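Cytochrome P450 CYP260B1 (Sorangium cellulosum, PDB 5HIW) is a bacterial cytochrome P450, a mostly helical haem protein that holds protoporphyrin IX containing iron in a buried pocket. Local coordinates at residues K118-L123 and R363-V368. Sequence-based numbering, arbitrary orientation. Where two conformers were deposited one is given.
Sequences KERAEL and RADPTV
A salt bridge between Arg-120 and Asp-365 joins edge strand 120-122 of a small three-stranded antiparallel sheet of the P450 fold to the loop that follows the other edge strand, 363-364. Strand 388-390 lies between the two edges. Asp-365 was modelled in two conformations, and the bridge is described for one of them. The CA atoms of Arg-120 and Asp-365 are 8.2 Å apart, and the direct contact between the two segments is made by these two side chains. Arg-120 has CG beside its backbone N (chi1 -51°), and its chain then runs extended to NE. This carries the guanidinium over to Asp-365. There OD2 of Asp-365 lies over one face of the guanidinium, 3.6 Å from NE of Arg-120. The two flat groups are nearly perpendicular, 84° apart. None of the N-H groups of Arg-120 points at OD2, so the attraction is one of charge. The closest approach is from CD of Arg-120, 3.4 Å from the same OD2. The other carboxylate oxygen serves its own loop. The backbone N of Thr-367 donates to OD1 of Asp-365 at 3.3 Å, which makes an Asx turn. The bond is straight at the hydrogen, but it meets OD1 from above the carboxylate plane. A type I turn from Asp-365 to Val-368 shapes the same loop. Both Arg-120 and Asp-365 rest on Leu-390 of the central strand. Backbone bonds join that strand to both edges, through Ala-121 with Ala-389 and Arg-363 with Leu-390. At the far end of strand 120-122, Glu-122 caps helix 123-128, and Leu-123 packs against helix 232-245.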
ATOM      1  N   LYS A 118      19.771 -14.714 -15.111  1.00 37.37           N
ATOM      2  CA  LYS A 118      20.576 -14.206 -14.049  1.00 37.79           C
ATOM      3  C   LYS A 118      20.715 -15.210 -12.946  1.00 39.28           C
ATOM      4  O   LYS A 118      19.879 -16.091 -12.793  1.00 34.51           O
ATOM      5  CB  LYS A 118      20.006 -12.900 -13.520  1.00 40.74           C
ATOM      6  CG  LYS A 118      19.973 -11.825 -14.600  1.00 41.93           C
ATOM      7  CD  LYS A 118      19.331 -10.544 -14.139  1.00 45.35           C
ATOM      8  CE  LYS A 118      20.098  -9.905 -13.016  1.00 49.54           C
ATOM      9  NZ  LYS A 118      19.918  -8.425 -13.101  1.00 53.95           N
ATOM     10  N   GLU A 119      21.799 -15.042 -12.190  1.00 39.73           N
ATOM     11  CA  GLU A 119      22.144 -15.892 -11.073  1.00 41.11           C
ATOM     12  C   GLU A 119      21.592 -15.341  -9.739  1.00 38.21           C
ATOM     13  O   GLU A 119      21.253 -16.081  -8.836  1.00 34.85           O
ATOM     14  CB  GLU A 119      23.692 -16.009 -10.992  1.00 48.99           C
ATOM     15  CG  GLU A 119      24.375 -16.775 -12.153  1.00 54.06           C
ATOM     16  CD  GLU A 119      24.273 -18.295 -12.030  1.00 60.20           C
ATOM     17  OE1 GLU A 119      24.196 -18.780 -10.886  1.00 68.51           O
ATOM     18  OE2 GLU A 119      24.265 -19.022 -13.054  1.00 67.43           O
ATOM     19  N   ARG A 120      21.564 -14.034  -9.575  1.00 36.40           N
ATOM     20  CA  ARG A 120      20.997 -13.468  -8.374  1.00 35.55           C
ATOM     21  C   ARG A 120      20.086 -12.330  -8.769  1.00 35.94           C
ATOM     22  O   ARG A 120      20.093 -11.830  -9.913  1.00 32.42           O
ATOM     23  CB  ARG A 120      22.089 -12.961  -7.407  1.00 39.10           C
ATOM     24  CG  ARG A 120      23.168 -14.015  -7.128  1.00 43.49           C
ATOM     25  CD  ARG A 120      24.054 -13.621  -5.966  1.00 49.40           C
ATOM     26  NE  ARG A 120      25.027 -14.687  -5.630  1.00 57.27           N
ATOM     27  CZ  ARG A 120      26.174 -14.499  -4.969  1.00 65.02           C
ATOM     28  NH1 ARG A 120      26.536 -13.289  -4.552  1.00 61.27           N
ATOM     29  NH2 ARG A 120      26.983 -15.528  -4.728  1.00 74.09           N
ATOM     30  N   ALA A 121      19.266 -11.937  -7.805  1.00 33.89           N
ATOM     31  CA  ALA A 121      18.491 -10.723  -7.947  1.00 33.52           C
ATOM     32  C   ALA A 121      18.361 -10.046  -6.614  1.00 29.94           C
ATOM     33  O   ALA A 121      18.400 -10.669  -5.537  1.00 30.37           O
ATOM     34  CB  ALA A 121      17.115 -11.057  -8.527  1.00 31.94           C
ATOM     35  N   GLU A 122      18.200  -8.751  -6.671  1.00 27.45           N
ATOM     36  CA  GLU A 122      17.711  -8.030  -5.578  1.00 24.79           C
ATOM     37  C   GLU A 122      16.244  -7.755  -5.978  1.00 27.12           C
ATOM     38  O   GLU A 122      15.977  -6.877  -6.854  1.00 22.74           O
ATOM     39  CB  GLU A 122      18.522  -6.779  -5.473  1.00 24.04           C
ATOM     40  CG  GLU A 122      18.451  -5.984  -4.221  1.00 23.82           C
ATOM     41  CD  GLU A 122      17.060  -5.384  -4.025  1.00 25.91           C
ATOM     42  OE1 GLU A 122      16.769  -4.317  -4.566  1.00 25.95           O
ATOM     43  OE2 GLU A 122      16.270  -6.026  -3.343  1.00 20.99           O
ATOM     44  N   LEU A 123      15.306  -8.500  -5.383  1.00 25.56           N
ATOM     45  CA  LEU A 123      13.917  -8.537  -5.894  1.00 22.78           C
ATOM     46  C   LEU A 123      13.106  -7.292  -5.492  1.00 21.93           C
ATOM     47  O   LEU A 123      12.011  -7.121  -6.006  1.00 20.54           O
ATOM     48  CB  LEU A 123      13.194  -9.787  -5.440  1.00 21.19           C
ATOM     49  CG  LEU A 123      13.681 -11.112  -5.974  1.00 23.59           C
ATOM     50  CD1 LEU A 123      12.985 -12.313  -5.310  1.00 24.52           C
ATOM     51  CD2 LEU A 123      13.554 -11.217  -7.455  1.00 25.66           C
ATOM     52  N   ARG A 363      15.264 -18.717  -3.810  1.00 31.62           N
ATOM     53  CA  ARG A 363      15.496 -18.699  -2.390  1.00 31.13           C
ATOM     54  C   ARG A 363      16.250 -17.531  -1.886  1.00 28.47           C
ATOM     55  O   ARG A 363      16.889 -16.742  -2.639  1.00 31.54           O
ATOM     56  CB  ARG A 363      16.204 -20.021  -1.985  1.00 35.02           C
ATOM     57  CG  ARG A 363      17.566 -20.147  -2.609  1.00 39.71           C
ATOM     58  CD  ARG A 363      18.108 -21.581  -2.683  1.00 50.02           C
ATOM     59  NE  ARG A 363      19.467 -21.591  -3.250  1.00 45.85           N
ATOM     60  CZ  ARG A 363      19.757 -21.561  -4.551  1.00 48.23           C
ATOM     61  NH1 ARG A 363      21.023 -21.567  -4.913  1.00 51.62           N
ATOM     62  NH2 ARG A 363      18.814 -21.531  -5.501  1.00 51.74           N
ATOM     63  N   ALA A 364      16.240 -17.407  -0.568  1.00 29.10           N
ATOM     64  CA  ALA A 364      16.913 -16.366   0.079  1.00 31.11           C
ATOM     65  C   ALA A 364      18.416 -16.491  -0.196  1.00 34.11           C
ATOM     66  O   ALA A 364      18.911 -17.602  -0.255  1.00 35.73           O
ATOM     67  CB  ALA A 364      16.676 -16.445   1.565  1.00 31.28           C
ATOM     68  N   ASP A 365      19.109 -15.358  -0.308  1.00 34.67           N
ATOM     69  CA  ASP A 365      20.566 -15.365  -0.386  0.50 32.46           C
ATOM     70  C   ASP A 365      21.163 -15.268   1.007  1.00 32.80           C
ATOM     71  O   ASP A 365      21.092 -14.232   1.660  1.00 32.34           O
ATOM     72  CB  ASP A 365      21.079 -14.277  -1.295  0.50 30.21           C
ATOM     73  CG  ASP A 365      22.480 -14.539  -1.753  0.50 28.69           C
ATOM     74  OD1 ASP A 365      23.222 -15.189  -0.988  0.50 26.15           O
ATOM     75  OD2 ASP A 365      22.841 -14.084  -2.861  0.50 29.88           O
ATOM     76  N   PRO A 366      21.804 -16.387   1.466  1.00 38.03           N
ATOM     77  CA  PRO A 366      22.374 -16.366   2.837  1.00 41.11           C
ATOM     78  C   PRO A 366      23.459 -15.306   3.145  1.00 38.74           C
ATOM     79  O   PRO A 366      23.678 -14.989   4.304  1.00 36.19           O
ATOM     80  CB  PRO A 366      22.940 -17.780   3.001  1.00 41.16           C
ATOM     81  CG  PRO A 366      22.156 -18.633   2.072  1.00 43.30           C
ATOM     82  CD  PRO A 366      21.865 -17.741   0.874  1.00 39.46           C
ATOM     83  N   THR A 367      24.076 -14.691   2.151  1.00 39.55           N
ATOM     84  CA  THR A 367      25.153 -13.758   2.485  1.00 39.90           C
ATOM     85  C   THR A 367      24.799 -12.310   2.769  1.00 39.97           C
ATOM     86  O   THR A 367      25.660 -11.537   3.171  1.00 45.00           O
ATOM     87  CB  THR A 367      26.210 -13.791   1.421  1.00 38.40           C
ATOM     88  OG1 THR A 367      25.688 -13.158   0.278  1.00 38.50           O
ATOM     89  CG2 THR A 367      26.578 -15.246   1.120  1.00 38.95           C
ATOM     90  N   VAL A 368      23.549 -11.917   2.570  1.00 37.08           N
ATOM     91  CA  VAL A 368      23.159 -10.531   2.798  1.00 36.14           C
ATOM     92  C   VAL A 368      22.049 -10.553   3.812  1.00 37.24           C
ATOM     93  O   VAL A 368      21.150 -11.356   3.674  1.00 37.66           O
ATOM     94  CB  VAL A 368      22.674  -9.892   1.472  1.00 41.33           C
ATOM     95  CG1 VAL A 368      22.194  -8.466   1.709  1.00 38.62           C
ATOM     96  CG2 VAL A 368      23.778  -9.935   0.414  1.00 42.09           C
TER